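Local coordinates for oxysterol-binding protein homolog 1 (Saccharomyces cerevisiae, PDB 5H28) that transfers sterols and other lipids between membranes without vesicles, and whose ankyrin repeats are required to target it to the nucleus-vacuole junction through NVJ1, at residues 104-109 with 133-138; 141-146 with 167-172. One frame throughout, in Å; residues are numbered along the deposited sequence.

Interaction 1: 104-109 with 133-138; sequences FLLDQP and AQMMQV
In the ankyrin-repeat domain, the last turn of helix 99-106, in the predicted second repeat, packs against an early part of the long helix 130-156, and Leu-106 meets Met-136 and Met-135 there. The two backbones stay well apart, Leu-106 CA lying 7.8 Å from Met-136 CA, and the leucine side chain bridges the gap to the methionines. Leu-106 sends its CB toward the long helix, and one methyl does the touching: CD1 comes to 3.9 Å from Met-136 CG and 4.0 Å from Met-136 CA, so it rests on the root of the methionine rather than on its sulfur. The two side chains cross at about a right angle. In Met-136, CG stands opposite the carbonyl carbon (chi1 -65°), which places its first methylenes beside the leucine methyl, while the bend at chi3 belongs to the far end of the chain. Met-135 adds a looser touch, with its SD 4.4 Å from Leu-106 CD1; its CB does not head for the leucine, but the flexible thioether brings its end closer. Met-135 also packs on Val-102 and Ala-103, Met-136 on Val-102 and Cys-127, and Leu-106 on Leu-90, which ties this meeting to helix 89-95.

Just beyond Leu-106 the chain is held by bonds of its own. Gln-108 folds back so that its NE2 donates to Phe-104 O at 2.9 Å, and the same oxygen receives Asp-107 N from the opposite face of its carbonyl plane. CD of Gln-108 lies over one face of the Phe-104 ring, toward its rim. No hydrogen bond runs between 104-109 and 133-138: leucine presents a methyl ending a short branched chain, methionine offers apolar methylenes and a sulfur to lie against, and the contact rests on apolar burial and dispersion.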
loop_
_atom_site.group_PDB
_atom_site.type_symbol
_atom_site.label_atom_id
_atom_site.label_comp_id
_atom_site.label_asym_id
_atom_site.label_seq_id
_atom_site.Cartn_x
_atom_site.Cartn_y
_atom_site.Cartn_z
ATOM N N PHE A 104 2.324 16.384 -3.434
ATOM C CA PHE A 104 3.385 16.110 -2.473
ATOM C C PHE A 104 3.105 14.806 -1.737
ATOM O O PHE A 104 3.970 13.942 -1.635
ATOM C CB PHE A 104 3.498 17.261 -1.468
ATOM C CG PHE A 104 4.398 16.967 -0.301
ATOM C CD1 PHE A 104 5.767 16.795 -0.479
ATOM C CD2 PHE A 104 3.872 16.860 0.984
ATOM C CE1 PHE A 104 6.600 16.523 0.604
ATOM C CE2 PHE A 104 4.700 16.587 2.076
ATOM C CZ PHE A 104 6.065 16.419 1.884
ATOM N N LEU A 105 1.889 14.658 -1.228
ATOM C CA LEU A 105 1.543 13.441 -0.510
ATOM C C LEU A 105 1.659 12.199 -1.397
ATOM O O LEU A 105 2.154 11.158 -0.955
ATOM C CB LEU A 105 0.127 13.554 0.065
ATOM C CG LEU A 105 -0.077 14.569 1.194
ATOM C CD1 LEU A 105 -1.563 14.658 1.528
ATOM C CD2 LEU A 105 0.734 14.166 2.422
ATOM N N LEU A 106 1.224 12.307 -2.652
ATOM C CA LEU A 106 1.294 11.173 -3.570
ATOM C C LEU A 106 2.728 10.765 -3.900
ATOM O O LEU A 106 2.958 9.660 -4.386
ATOM C CB LEU A 106 0.522 11.476 -4.859
ATOM C CG LEU A 106 -1.003 11.464 -4.698
ATOM C CD1 LEU A 106 -1.677 11.881 -5.989
ATOM C CD2 LEU A 106 -1.451 10.070 -4.292
ATOM N N ASP A 107 3.689 11.646 -3.630
ATOM C CA ASP A 107 5.090 11.326 -3.899
ATOM C C ASP A 107 5.807 10.730 -2.689
ATOM O O ASP A 107 6.980 10.377 -2.774
ATOM C CB ASP A 107 5.861 12.569 -4.359
ATOM C CG ASP A 107 5.497 13.000 -5.767
ATOM O OD1 ASP A 107 5.106 12.132 -6.578
ATOM O OD2 ASP A 107 5.617 14.208 -6.067
ATOM N N GLN A 108 5.112 10.615 -1.563
ATOM C CA GLN A 108 5.734 10.071 -0.358
ATOM C C GLN A 108 5.776 8.550 -0.349
ATOM O O GLN A 108 4.838 7.889 -0.784
ATOM C CB GLN A 108 5.005 10.576 0.885
ATOM C CG GLN A 108 4.994 12.089 0.992
ATOM C CD GLN A 108 6.365 12.682 0.757
ATOM O OE1 GLN A 108 7.294 12.454 1.532
ATOM N NE2 GLN A 108 6.504 13.437 -0.326
ATOM N N PRO A 109 6.875 7.979 0.160
ATOM C CA PRO A 109 7.086 6.531 0.243
ATOM C C PRO A 109 5.976 5.722 0.918
ATOM O O PRO A 109 5.640 4.630 0.463
ATOM C CB PRO A 109 8.403 6.422 1.007
ATOM C CG PRO A 109 9.137 7.644 0.579
ATOM C CD PRO A 109 8.062 8.705 0.644
ATOM N N ALA A 133 -8.112 15.935 -9.899
ATOM C CA ALA A 133 -8.459 14.519 -10.009
ATOM C C ALA A 133 -7.655 13.865 -11.134
ATOM O O ALA A 133 -7.163 12.746 -10.986
ATOM C CB ALA A 133 -9.958 14.355 -10.266
ATOM N N GLN A 134 -7.527 14.560 -12.261
ATOM C CA GLN A 134 -6.774 14.024 -13.388
ATOM C C GLN A 134 -5.317 13.786 -13.002
ATOM O O GLN A 134 -4.734 12.757 -13.346
ATOM C CB GLN A 134 -6.869 14.980 -14.583
ATOM C CG GLN A 134 -6.042 14.559 -15.782
ATOM C CD GLN A 134 -4.636 15.120 -15.749
ATOM O OE1 GLN A 134 -3.763 14.675 -16.492
ATOM N NE2 GLN A 134 -4.410 16.114 -14.895
ATOM N N MET A 135 -4.738 14.734 -12.274
ATOM C CA MET A 135 -3.356 14.619 -11.829
ATOM C C MET A 135 -3.197 13.408 -10.909
ATOM O O MET A 135 -2.200 12.687 -10.980
ATOM C CB MET A 135 -2.937 15.909 -11.116
ATOM C CG MET A 135 -1.570 15.869 -10.455
ATOM S SD MET A 135 -1.650 15.342 -8.734
ATOM C CE MET A 135 -2.399 16.776 -7.975
ATOM N N MET A 136 -4.185 13.176 -10.052
ATOM C CA MET A 136 -4.128 12.038 -9.140
ATOM C C MET A 136 -4.218 10.731 -9.915
ATOM O O MET A 136 -3.551 9.752 -9.579
ATOM C CB MET A 136 -5.266 12.118 -8.123
ATOM C CG MET A 136 -5.152 13.312 -7.182
ATOM S SD MET A 136 -6.509 13.366 -5.988
ATOM C CE MET A 136 -6.019 12.073 -4.853
ATOM N N GLN A 137 -5.043 10.728 -10.959
ATOM C CA GLN A 137 -5.230 9.545 -11.792
ATOM C C GLN A 137 -3.945 9.207 -12.534
ATOM O O GLN A 137 -3.547 8.043 -12.602
ATOM C CB GLN A 137 -6.357 9.792 -12.800
ATOM C CG GLN A 137 -6.638 8.622 -13.726
ATOM C CD GLN A 137 -7.175 7.414 -12.990
ATOM O OE1 GLN A 137 -8.233 7.476 -12.359
ATOM N NE2 GLN A 137 -6.449 6.304 -13.064
ATOM N N VAL A 138 -3.300 10.226 -13.089
ATOM C CA VAL A 138 -2.062 10.020 -13.822
ATOM C C VAL A 138 -0.952 9.561 -12.884
ATOM O O VAL A 138 -0.196 8.649 -13.218
ATOM C CB VAL A 138 -1.633 11.306 -14.563
ATOM C CG1 VAL A 138 -0.290 11.098 -15.247
ATOM C CG2 VAL A 138 -2.690 11.677 -15.597
#

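Interaction 2: 141-146 with 167-172; sequences STYVAE and LSSPRN
Tyr-143 of helix 130-156 reaches across to Arg-171 and Asn-172, at the approach to helix 172-175. CG lies anti to the backbone N (chi1 176°), carrying the ring outward from the helix toward the loop. Tyr-143 CB passes 3.9 Å from Arg-171 NH2, and from CG onward the ring lies flat on the guanidinium, planes 8° apart and centres 3.7 Å apart: CG, CD1 and CE1 face Arg-171 NH1, CD2 faces Arg-171 CZ, Tyr-143 CE2 meets Arg-171 CD at 3.5 Å, and Tyr-143 CZ lies near Arg-171 CD and Asn-172 OD1. The extended arginine runs opposite to the tyrosine, making a parallel cation-pi stack. At the tip, Tyr-143 OH donates to Asn-172 OD1 at 2.6 Å, tilted 28° from the carbonyl plane, and accepts from a water that in turn accepts from Asn-172 ND2.

Both partners are fixed from their own side by further bonds. Ser-169 OG caps the start of the next helix by accepting from Asn-172 N at 3.2 Å, Asn-172 ND2 also binds Ile-166 O, and Arg-171 NE forms a salt bridge with Asp-113. A leucine in place of Tyr-143 would probably leave the guanidinium without its aromatic cover and Asn-172 OD1 without its phenolic donor. Tyrosine thus serves twice, its pi face suiting a cation held by Asp-113 and its hydroxyl suiting a buried amide, which gives this contact directionality as well as burial.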
loop_
_atom_site.group_PDB
_atom_site.type_symbol
_atom_site.label_atom_id
_atom_site.label_comp_id
_atom_site.label_asym_id
_atom_site.label_seq_id
_atom_site.Cartn_x
_atom_site.Cartn_y
_atom_site.Cartn_z
ATOM N N SER A 141 -1.561 5.956 -12.067
ATOM C CA SER A 141 -1.265 5.069 -13.188
ATOM C C SER A 141 0.237 4.864 -13.342
ATOM O O SER A 141 0.691 3.758 -13.648
ATOM C CB SER A 141 -1.880 5.605 -14.490
ATOM O OG SER A 141 -1.322 6.847 -14.877
ATOM N N THR A 142 1.009 5.919 -13.105
ATOM C CA THR A 142 2.457 5.822 -13.208
ATOM C C THR A 142 2.976 4.893 -12.115
ATOM O O THR A 142 3.808 4.020 -12.371
ATOM C CB THR A 142 3.120 7.210 -13.073
ATOM O OG1 THR A 142 2.733 8.028 -14.185
ATOM C CG2 THR A 142 4.633 7.083 -13.054
ATOM N N TYR A 143 2.470 5.070 -10.899
ATOM C CA TYR A 143 2.890 4.233 -9.781
ATOM C C TYR A 143 2.536 2.768 -10.033
ATOM O O TYR A 143 3.321 1.870 -9.728
ATOM C CB TYR A 143 2.227 4.687 -8.478
ATOM C CG TYR A 143 2.557 3.783 -7.314
ATOM C CD1 TYR A 143 3.799 3.852 -6.683
ATOM C CD2 TYR A 143 1.648 2.822 -6.878
ATOM C CE1 TYR A 143 4.127 2.984 -5.648
ATOM C CE2 TYR A 143 1.965 1.947 -5.845
ATOM C CZ TYR A 143 3.208 2.034 -5.234
ATOM O OH TYR A 143 3.536 1.172 -4.215
ATOM N N VAL A 144 1.347 2.526 -10.574
ATOM C CA VAL A 144 0.914 1.166 -10.859
ATOM C C VAL A 144 1.860 0.497 -11.855
ATOM O O VAL A 144 2.259 -0.654 -11.665
ATOM C CB VAL A 144 -0.534 1.155 -11.412
ATOM C CG1 VAL A 144 -0.885 -0.224 -11.959
ATOM C CG2 VAL A 144 -1.506 1.535 -10.302
ATOM N N ALA A 145 2.228 1.221 -12.907
ATOM C CA ALA A 145 3.129 0.669 -13.912
ATOM C C ALA A 145 4.513 0.406 -13.327
ATOM O O ALA A 145 5.115 -0.639 -13.581
ATOM C CB ALA A 145 3.233 1.615 -15.108
ATOM N N GLU A 146 5.021 1.344 -12.536
ATOM C CA GLU A 146 6.343 1.167 -11.942
ATOM C C GLU A 146 6.365 0.030 -10.925
ATOM O O GLU A 146 7.360 -0.681 -10.807
ATOM C CB GLU A 146 6.821 2.472 -11.304
ATOM C CG GLU A 146 7.132 3.548 -12.337
ATOM C CD GLU A 146 7.648 4.833 -11.724
ATOM O OE1 GLU A 146 8.065 5.727 -12.490
ATOM O OE2 GLU A 146 7.636 4.952 -10.481
ATOM N N LEU A 167 4.813 -6.956 -1.335
ATOM C CA LEU A 167 3.486 -7.426 -0.965
ATOM C C LEU A 167 3.005 -6.990 0.415
ATOM O O LEU A 167 1.807 -7.047 0.694
ATOM C CB LEU A 167 3.410 -8.952 -1.101
ATOM C CG LEU A 167 3.631 -9.462 -2.533
ATOM C CD1 LEU A 167 3.288 -10.936 -2.617
ATOM C CD2 LEU A 167 2.760 -8.678 -3.503
ATOM N N SER A 168 3.922 -6.550 1.272
ATOM C CA SER A 168 3.542 -6.103 2.609
ATOM C C SER A 168 3.116 -4.635 2.610
ATOM O O SER A 168 2.626 -4.124 3.615
ATOM C CB SER A 168 4.699 -6.315 3.594
ATOM O OG SER A 168 5.863 -5.614 3.188
ATOM N N SER A 169 3.292 -3.965 1.474
ATOM C CA SER A 169 2.921 -2.560 1.333
ATOM C C SER A 169 1.409 -2.371 1.341
ATOM O O SER A 169 0.695 -2.967 0.531
ATOM C CB SER A 169 3.483 -1.995 0.027
ATOM O OG SER A 169 2.802 -0.807 -0.343
ATOM N N PRO A 170 0.896 -1.532 2.257
ATOM C CA PRO A 170 -0.552 -1.311 2.310
ATOM C C PRO A 170 -1.119 -0.826 0.973
ATOM O O PRO A 170 -2.182 -1.263 0.547
ATOM C CB PRO A 170 -0.695 -0.269 3.419
ATOM C CG PRO A 170 0.435 -0.616 4.339
ATOM C CD PRO A 170 1.576 -0.848 3.371
ATOM N N ARG A 171 -0.394 0.071 0.312
ATOM C CA ARG A 171 -0.842 0.607 -0.966
ATOM C C ARG A 171 -0.864 -0.457 -2.062
ATOM O O ARG A 171 -1.754 -0.466 -2.909
ATOM C CB ARG A 171 0.062 1.760 -1.401
ATOM C CG ARG A 171 -0.479 2.550 -2.579
ATOM C CD ARG A 171 0.517 3.587 -3.054
ATOM N NE ARG A 171 -0.061 4.460 -4.067
ATOM C CZ ARG A 171 0.613 5.405 -4.710
ATOM N NH1 ARG A 171 1.898 5.600 -4.447
ATOM N NH2 ARG A 171 -0.000 6.157 -5.613
ATOM N N ASN A 172 0.113 -1.355 -2.049
ATOM C CA ASN A 172 0.157 -2.391 -3.069
ATOM C C ASN A 172 -0.917 -3.453 -2.900
ATOM O O ASN A 172 -1.221 -4.184 -3.837
ATOM C CB ASN A 172 1.542 -3.033 -3.109
ATOM C CG ASN A 172 2.592 -2.093 -3.655
ATOM O OD1 ASN A 172 2.266 -1.079 -4.280
ATOM N ND2 ASN A 172 3.856 -2.423 -3.435
HETATM O O HOH W 1 5.826 -0.781 -4.889
#

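In the fold
Both contacts hold helix 130-156, interaction 1 near its beginning and interaction 2 farther along, with centres about 12 Å apart. Interaction 1 is buried and lies farther from the middle of the chain; interaction 2 is more central yet only partly buried, its tyrosine having water at the hydroxyl. Chemistry follows these places: apolar side chains join two helices in the first, whereas stacking, hydrogen bonding and a charge join the helix to the turn that leads into helix 172-175 in the second. They meet where Leu-106 O packs near Arg-171 NH1, and Asp-113 is shared, touching Leu-106 of interaction 1 and serving interaction 2. The long helix thereby connects the predicted second repeat with that turn.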